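Local coordinates for protein uroporphyrinogen III synthase (Thermus thermophilus, PDB 1WCW) that probably acts as a uroporphyrinogen-III synthase, supplying the tetrapyrrole precursor uroporphyrinogen III for porphyrin synthesis, at residues 184-189 with 217-222; 36-41 with 173-178. All coordinates share one frame; numbering follows the deposited sequence.

How the interactions relate
Together the two interactions illustrate how one α/β domain is built up from its sheet and how the chain leaving it is packed against one of its helices. Interaction 1 joins two adjacent strands of the five-stranded parallel sheet; interaction 2 sets the chain leaving strand 32-35 against helix 169-181. Their centres lie about 13 Å apart, and they touch through Leu-187 CD2 and Leu-175 CD2 at 4.1 Å. Along the chain interaction 2 is complete before interaction 1 begins, with helix 169-181 followed, after a short loop, by strand 186-189. Since strand 39-43 belongs to the other, mixed sheet, interaction 2 lies where the chain passes between the two halves, whereas interaction 1 is internal to one.

Interaction 1: 184-189 with 217-222; sequences VDALAF and KALAVG
Leu-219 and Ala-186 meet as a small apolar pair on one face of the sheet, CD1 of the leucine lying 4.0 Å from CB of the alanine. Leu-219 CG is anti to its own carbonyl carbon (chi1 -43°), which swings the branch back toward Ala-186, while its CB stays beside Ala-188, the two CB atoms 4.3 Å apart. Helix 245-260 covers this face, Phe-252 reaching both Ala-186 and Leu-219. On the opposite face Phe-189 folds its ring back alongside its neighbour strand: the carbonyl O of Leu-219 lies at the ring edge, in plane, 3.6 Å from CD1, and CE1 approaches CB of Ala-218 at 4.4 Å. Helices 192-201 and 223-231 pack against Phe-189 there.

Both strands run in parallel, at 22° to each other, as neighbours in a sheet of strand order 2-1-3-4-5, the order of flavodoxin-like folds. The chain between them is mostly helical (helices 192-201 and 205-214) and contains no strand, giving a β-α-β crossover. A parallel ladder binds the backbones: Leu-187 and Phe-189 each donate from N and accept at O, Leu-187 between Lys-217 O and Leu-219 N, Phe-189 between Leu-219 O and Val-221 N. The bond from Val-221 N to Phe-189 O, 2.9 Å long, closes the ladder, and Val-221 O is in turn bonded to Thr-225 OG1 near the start of helix 223-231.

At the other end the ladder opens to the polar edge. Asp-185 O accepts the N-H of Lys-217 at 2.9 Å from its N and also a proton from a water 2.8 Å away, which accepts only a weak bond from Lys-217 NZ. The carboxylate of Asp-185 turns instead to the backbone N of Arg-10, and the lysine makes a cation-pi contact with Phe-237.

Interaction 2: 36-41 with 173-178; sequences FPVQAT and LRLEEA
Phe-36 and Leu-175 carry this contact, the benzyl group of one crossing the isobutyl branch of the other. Leu-175 CD1 touches CB of Phe-36 at 3.7 Å and lies only slightly further from the ring carbons CG and CD1. The second methyl of the fork, CD2, turns the other way and meets Val-38 CG1 at 3.6 Å, which lets a single leucine bridge two residues on either side of Pro-37. With CG anti to the backbone N (chi1 178°) and beside the carbonyl carbon, the fork presents one methyl to each residue. At the far end of the ring, CZ rests 4.0 Å from CB of Ala-178, about one helical turn along; CE2 comes near the carbonyl O of Arg-174, which is already engaged by Ala-178 N in the helix. An alanine in place of Phe-36 would probably open a gap beside Leu-175 and Ala-178, leaving the leucine fork partly free to turn.

Backbone bonds from Phe-36 to Tyr-13 and from Val-38 to Asp-168 hold the connecting chain, so it is pinned both to the parallel sheet and to the residue just ahead of helix 169-181. Helix 192-201 adds to the same layer, with Gln-194 against Val-38 and Leu-198 against Leu-175.

Across the interface itself the chain leading toward strand 39-43 and the helix meet chiefly through hydrocarbon, with no polar bond between the two segments; the side-chain contact thus rests on shape rather than on direction, while the backbone bond of Val-38 to Asp-168 supplies the directional hold.

Interaction 1: 184-189 with 217-222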
ATOM      1  N   VAL A 184      11.239 -21.078  -5.752  1.00 18.93           N
ATOM      2  CA  VAL A 184      11.898 -20.130  -4.851  1.00 17.33           C
ATOM      3  C   VAL A 184      11.817 -20.547  -3.388  1.00 12.35           C
ATOM      4  O   VAL A 184      10.971 -21.350  -3.014  1.00 15.83           O
ATOM      5  CB  VAL A 184      11.362 -18.719  -5.074  1.00 24.75           C
ATOM      6  CG1 VAL A 184      10.010 -18.552  -4.572  1.00 19.06           C
ATOM      7  CG2 VAL A 184      12.236 -17.752  -4.443  1.00 31.28           C
ATOM      8  N   ASP A 185      12.723 -20.032  -2.584  1.00 10.42           N
ATOM      9  CA  ASP A 185      12.770 -20.357  -1.173  1.00  9.75           C
ATOM     10  C   ASP A 185      12.052 -19.364  -0.274  1.00  9.26           C
ATOM     11  O   ASP A 185      11.611 -19.721   0.797  1.00  9.28           O
ATOM     12  CB  ASP A 185      14.223 -20.432  -0.710  1.00 12.60           C
ATOM     13  CG  ASP A 185      14.997 -21.539  -1.429  1.00 15.48           C
ATOM     14  OD1 ASP A 185      14.509 -22.688  -1.370  1.00 18.92           O
ATOM     15  OD2 ASP A 185      16.026 -21.248  -2.107  1.00 15.44           O
ATOM     16  N   ALA A 186      11.964 -18.125  -0.731  1.00  8.20           N
ATOM     17  CA  ALA A 186      11.316 -17.073   0.052  1.00  8.51           C
ATOM     18  C   ALA A 186      10.723 -16.049  -0.877  1.00  7.18           C
ATOM     19  O   ALA A 186      11.189 -15.939  -2.054  1.00  8.27           O
ATOM     20  CB  ALA A 186      12.308 -16.416   0.993  1.00 10.65           C
ATOM     21  N   LEU A 187       9.703 -15.312  -0.401  1.00  7.12           N
ATOM     22  CA  LEU A 187       9.052 -14.297  -1.205  1.00  6.33           C
ATOM     23  C   LEU A 187       8.902 -13.081  -0.346  1.00  6.04           C
ATOM     24  O   LEU A 187       8.296 -13.166   0.733  1.00  6.77           O
ATOM     25  CB  LEU A 187       7.682 -14.793  -1.703  1.00  6.94           C
ATOM     26  CG  LEU A 187       6.812 -13.711  -2.298  1.00  6.48           C
ATOM     27  CD1 LEU A 187       7.387 -13.106  -3.543  1.00  7.94           C
ATOM     28  CD2 LEU A 187       5.430 -14.406  -2.678  1.00  9.84           C
ATOM     29  N   ALA A 188       9.392 -11.940  -0.834  1.00  7.06           N
ATOM     30  CA  ALA A 188       9.312 -10.684  -0.095  1.00  7.30           C
ATOM     31  C   ALA A 188       8.189  -9.799  -0.615  1.00  6.22           C
ATOM     32  O   ALA A 188       8.109  -9.530  -1.808  1.00  7.06           O
ATOM     33  CB  ALA A 188      10.656  -9.990  -0.223  1.00  8.30           C
ATOM     34  N   PHE A 189       7.386  -9.310   0.340  1.00  7.29           N
ATOM     35  CA  PHE A 189       6.297  -8.349   0.082  1.00  7.14           C
ATOM     36  C   PHE A 189       6.671  -7.057   0.781  1.00  8.22           C
ATOM     37  O   PHE A 189       7.049  -7.057   1.948  1.00  8.94           O
ATOM     38  CB  PHE A 189       4.975  -8.849   0.677  1.00  8.60           C
ATOM     39  CG  PHE A 189       4.513 -10.164   0.130  1.00  6.24           C
ATOM     40  CD1 PHE A 189       4.852 -11.343   0.700  1.00  8.06           C
ATOM     41  CD2 PHE A 189       3.615 -10.151  -0.922  1.00  9.54           C
ATOM     42  CE1 PHE A 189       4.298 -12.563   0.227  1.00  8.09           C
ATOM     43  CE2 PHE A 189       3.057 -11.371  -1.388  1.00  8.10           C
ATOM     44  CZ  PHE A 189       3.401 -12.528  -0.809  1.00  8.27           C
ATOM     45  N   LYS A 217       9.140 -19.329   2.330  1.00  8.27           N
ATOM     46  CA  LYS A 217       9.003 -18.428   3.504  1.00  8.44           C
ATOM     47  C   LYS A 217       8.522 -17.045   3.050  1.00  9.38           C
ATOM     48  O   LYS A 217       9.182 -16.407   2.221  1.00  9.69           O
ATOM     49  CB  LYS A 217      10.346 -18.384   4.200  1.00 10.42           C
ATOM     50  CG  LYS A 217      10.663 -19.749   4.862  1.00 12.70           C
ATOM     51  CD  LYS A 217      12.052 -19.747   5.397  1.00 16.45           C
ATOM     52  CE  LYS A 217      12.357 -21.079   6.123  1.00 14.02           C
ATOM     53  NZ  LYS A 217      12.278 -22.250   5.242  1.00 21.07           N
ATOM     54  N   ALA A 218       7.432 -16.567   3.658  1.00  8.88           N
ATOM     55  CA  ALA A 218       6.935 -15.255   3.327  1.00  7.76           C
ATOM     56  C   ALA A 218       7.619 -14.215   4.168  1.00  7.54           C
ATOM     57  O   ALA A 218       7.719 -14.381   5.421  1.00  9.38           O
ATOM     58  CB  ALA A 218       5.449 -15.210   3.527  1.00  9.62           C
ATOM     59  N   LEU A 219       8.137 -13.170   3.551  1.00  7.83           N
ATOM     60  CA  LEU A 219       8.841 -12.113   4.247  1.00  7.47           C
ATOM     61  C   LEU A 219       8.040 -10.854   4.060  1.00  7.84           C
ATOM     62  O   LEU A 219       7.548 -10.591   2.957  1.00  9.07           O
ATOM     63  CB  LEU A 219      10.269 -11.870   3.680  1.00  8.34           C
ATOM     64  CG  LEU A 219      11.036 -13.172   3.392  1.00  8.15           C
ATOM     65  CD1 LEU A 219      12.365 -12.847   2.743  1.00 10.48           C
ATOM     66  CD2 LEU A 219      11.251 -13.976   4.622  1.00 10.56           C
ATOM     67  N   ALA A 220       7.909 -10.057   5.138  1.00  8.14           N
ATOM     68  CA  ALA A 220       7.092  -8.824   5.042  1.00  8.38           C
ATOM     69  C   ALA A 220       7.859  -7.594   5.479  1.00  8.26           C
ATOM     70  O   ALA A 220       8.481  -7.689   6.557  1.00 10.35           O
ATOM     71  CB  ALA A 220       5.809  -8.949   5.921  1.00  9.59           C
ATOM     72  N   VAL A 221       7.795  -6.549   4.709  1.00  9.42           N
ATOM     73  CA  VAL A 221       8.360  -5.255   5.145  1.00 12.21           C
ATOM     74  C   VAL A 221       7.152  -4.483   5.647  1.00 14.66           C
ATOM     75  O   VAL A 221       6.282  -4.081   4.844  1.00 18.45           O
ATOM     76  CB  VAL A 221       8.963  -4.480   3.977  1.00 12.20           C
ATOM     77  CG1 VAL A 221       9.463  -3.075   4.471  1.00 16.16           C
ATOM     78  CG2 VAL A 221      10.122  -5.238   3.411  1.00 15.59           C
ATOM     79  N   GLY A 222       7.072  -4.339   6.975  1.00 14.26           N
ATOM     80  CA  GLY A 222       6.010  -3.549   7.605  1.00 15.70           C
ATOM     81  C   GLY A 222       4.979  -4.419   8.317  1.00 15.22           C
ATOM     82  O   GLY A 222       4.599  -5.542   7.826  1.00 12.46           O
TER
HETATM   83  O   HOH W   1      12.286 -22.300   1.749  1.00 19.69           O

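Interaction 2: 36-41 with 173-178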
ATOM      1  N   PHE A  36       9.264 -10.824  -9.453  1.00  8.41           N
ATOM      2  CA  PHE A  36       7.892 -11.208  -9.802  1.00  9.38           C
ATOM      3  C   PHE A  36       6.919 -10.110  -9.351  1.00  8.34           C
ATOM      4  O   PHE A  36       6.179 -10.318  -8.364  1.00  9.37           O
ATOM      5  CB  PHE A  36       7.539 -12.582  -9.180  1.00 10.75           C
ATOM      6  CG  PHE A  36       8.229 -13.733  -9.853  1.00 10.62           C
ATOM      7  CD1 PHE A  36       9.255 -14.441  -9.247  1.00 12.03           C
ATOM      8  CD2 PHE A  36       7.811 -14.139 -11.110  1.00 14.39           C
ATOM      9  CE1 PHE A  36       9.827 -15.552  -9.926  1.00 12.68           C
ATOM     10  CE2 PHE A  36       8.407 -15.224 -11.738  1.00 19.26           C
ATOM     11  CZ  PHE A  36       9.411 -15.917 -11.135  1.00 13.34           C
ATOM     12  N   PRO A  37       6.888  -8.969 -10.041  1.00  9.34           N
ATOM     13  CA  PRO A  37       5.953  -7.919  -9.614  1.00  9.64           C
ATOM     14  C   PRO A  37       4.520  -8.386  -9.754  1.00 10.03           C
ATOM     15  O   PRO A  37       4.152  -9.076 -10.709  1.00 12.69           O
ATOM     16  CB  PRO A  37       6.226  -6.742 -10.555  1.00 10.33           C
ATOM     17  CG  PRO A  37       6.964  -7.368 -11.711  1.00 16.37           C
ATOM     18  CD  PRO A  37       7.745  -8.548 -11.174  1.00 10.90           C
ATOM     19  N   VAL A  38       3.676  -7.962  -8.833  1.00  9.52           N
ATOM     20  CA  VAL A  38       2.283  -8.343  -8.867  1.00 10.09           C
ATOM     21  C   VAL A  38       1.402  -7.122  -9.116  1.00 10.86           C
ATOM     22  O   VAL A  38       0.145  -7.287  -9.142  1.00 12.70           O
ATOM     23  CB  VAL A  38       1.827  -9.038  -7.564  1.00  9.59           C
ATOM     24  CG1 VAL A  38       2.602 -10.345  -7.337  1.00 10.25           C
ATOM     25  CG2 VAL A  38       1.977  -8.143  -6.352  1.00 10.57           C
ATOM     26  N   GLN A  39       1.972  -5.945  -9.305  1.00 11.73           N
ATOM     27  CA  GLN A  39       1.165  -4.758  -9.511  1.00 12.96           C
ATOM     28  C   GLN A  39       1.698  -3.937 -10.648  1.00 15.88           C
ATOM     29  O   GLN A  39       2.876  -4.049 -11.069  1.00 15.55           O
ATOM     30  CB  GLN A  39       1.099  -3.878  -8.263  1.00 13.80           C
ATOM     31  CG  GLN A  39       2.227  -2.898  -8.116  1.00 20.20           C
ATOM     32  CD  GLN A  39       2.415  -2.525  -6.639  1.00 24.83           C
ATOM     33  OE1 GLN A  39       3.101  -3.220  -5.914  1.00 25.94           O
ATOM     34  NE2 GLN A  39       1.815  -1.423  -6.207  1.00 29.86           N
ATOM     35  N   ALA A  40       0.822  -3.084 -11.128  1.00 14.65           N
ATOM     36  CA  ALA A  40       1.116  -2.126 -12.142  1.00 16.47           C
ATOM     37  C   ALA A  40       0.608  -0.793 -11.527  1.00 17.87           C
ATOM     38  O   ALA A  40      -0.258  -0.797 -10.629  1.00 17.10           O
ATOM     39  CB  ALA A  40       0.359  -2.473 -13.337  1.00 18.51           C
ATOM     40  N   THR A  41       1.160   0.334 -11.919  1.00 14.04           N
ATOM     41  CA  THR A  41       0.689   1.580 -11.350  1.00 17.32           C
ATOM     42  C   THR A  41       0.525   2.572 -12.504  1.00 18.09           C
ATOM     43  O   THR A  41       1.356   2.612 -13.423  1.00 23.07           O
ATOM     44  CB  THR A  41       1.704   2.087 -10.294  1.00 22.70           C
ATOM     45  OG1 THR A  41       1.916   1.063  -9.282  1.00 24.42           O
ATOM     46  CG2 THR A  41       1.170   3.336  -9.644  1.00 28.27           C
ATOM     47  N   LEU A 173      -0.013 -14.747 -11.989  1.00  9.74           N
ATOM     48  CA  LEU A 173      -0.069 -16.152 -12.348  1.00 10.05           C
ATOM     49  C   LEU A 173       1.320 -16.759 -12.477  1.00  8.59           C
ATOM     50  O   LEU A 173       1.526 -17.890 -12.036  1.00 11.93           O
ATOM     51  CB  LEU A 173      -0.906 -16.334 -13.652  1.00 12.72           C
ATOM     52  CG  LEU A 173      -2.403 -15.975 -13.466  1.00 16.31           C
ATOM     53  CD1 LEU A 173      -3.103 -16.238 -14.831  1.00 22.21           C
ATOM     54  CD2 LEU A 173      -3.044 -16.836 -12.343  1.00 17.27           C
ATOM     55  N   ARG A 174       2.281 -15.974 -12.971  1.00 10.69           N
ATOM     56  CA  ARG A 174       3.635 -16.463 -13.098  1.00 11.63           C
ATOM     57  C   ARG A 174       4.240 -16.675 -11.700  1.00  9.99           C
ATOM     58  O   ARG A 174       4.956 -17.668 -11.467  1.00 11.05           O
ATOM     59  CB  ARG A 174       4.490 -15.471 -13.889  1.00 12.52           C
ATOM     60  CG  ARG A 174       4.249 -15.501 -15.395  1.00 20.19           C
ATOM     61  CD  ARG A 174       5.327 -14.742 -16.116  1.00 27.88           C
ATOM     62  NE  ARG A 174       4.835 -13.494 -16.684  1.00 41.60           N
ATOM     63  CZ  ARG A 174       5.104 -12.292 -16.195  1.00 39.31           C
ATOM     64  NH1 ARG A 174       4.588 -11.221 -16.773  1.00 41.23           N
ATOM     65  NH2 ARG A 174       5.895 -12.180 -15.146  1.00 41.09           N
ATOM     66  N   LEU A 175       4.000 -15.759 -10.792  1.00  9.32           N
ATOM     67  CA  LEU A 175       4.506 -15.933  -9.432  1.00  7.88           C
ATOM     68  C   LEU A 175       3.848 -17.118  -8.765  1.00  8.99           C
ATOM     69  O   LEU A 175       4.538 -17.915  -8.087  1.00 10.22           O
ATOM     70  CB  LEU A 175       4.229 -14.670  -8.671  1.00  7.91           C
ATOM     71  CG  LEU A 175       4.659 -14.697  -7.158  1.00  8.73           C
ATOM     72  CD1 LEU A 175       6.114 -15.152  -6.994  1.00  9.48           C
ATOM     73  CD2 LEU A 175       4.459 -13.344  -6.544  1.00  9.09           C
ATOM     74  N   GLU A 176       2.521 -17.257  -8.910  1.00  9.12           N
ATOM     75  CA  GLU A 176       1.871 -18.429  -8.328  1.00 11.77           C
ATOM     76  C   GLU A 176       2.482 -19.740  -8.857  1.00 11.52           C
ATOM     77  O   GLU A 176       2.785 -20.651  -8.053  1.00 13.37           O
ATOM     78  CB  GLU A 176       0.372 -18.357  -8.616  1.00 11.40           C
ATOM     79  CG  GLU A 176      -0.372 -19.608  -8.089  1.00 15.11           C
ATOM     80  CD  GLU A 176      -1.847 -19.650  -8.523  1.00 17.09           C
ATOM     81  OE1 GLU A 176      -2.607 -20.380  -7.834  1.00 17.55           O
ATOM     82  OE2 GLU A 176      -2.214 -18.970  -9.508  1.00 16.65           O
ATOM     83  N   GLU A 177       2.732 -19.797 -10.157  1.00 11.39           N
ATOM     84  CA  GLU A 177       3.336 -21.021 -10.709  1.00 14.67           C
ATOM     85  C   GLU A 177       4.728 -21.248 -10.109  1.00 13.80           C
ATOM     86  O   GLU A 177       5.042 -22.391  -9.746  1.00 16.89           O
ATOM     87  CB  GLU A 177       3.465 -20.938 -12.231  1.00 16.66           C
ATOM     88  CG  GLU A 177       2.164 -20.910 -13.056  1.00 24.75           C
ATOM     89  CD  GLU A 177       2.395 -20.393 -14.489  1.00 33.35           C
ATOM     90  OE1 GLU A 177       1.434 -19.856 -15.102  1.00 43.23           O
ATOM     91  OE2 GLU A 177       3.535 -20.524 -15.008  1.00 43.70           O
ATOM     92  N   ALA A 178       5.541 -20.208  -9.978  1.00 13.27           N
ATOM     93  CA  ALA A 178       6.888 -20.371  -9.395  1.00 15.58           C
ATOM     94  C   ALA A 178       6.791 -20.838  -7.954  1.00 13.03           C
ATOM     95  O   ALA A 178       7.529 -21.760  -7.522  1.00 17.32           O
ATOM     96  CB  ALA A 178       7.617 -19.052  -9.478  1.00 16.44           C
TER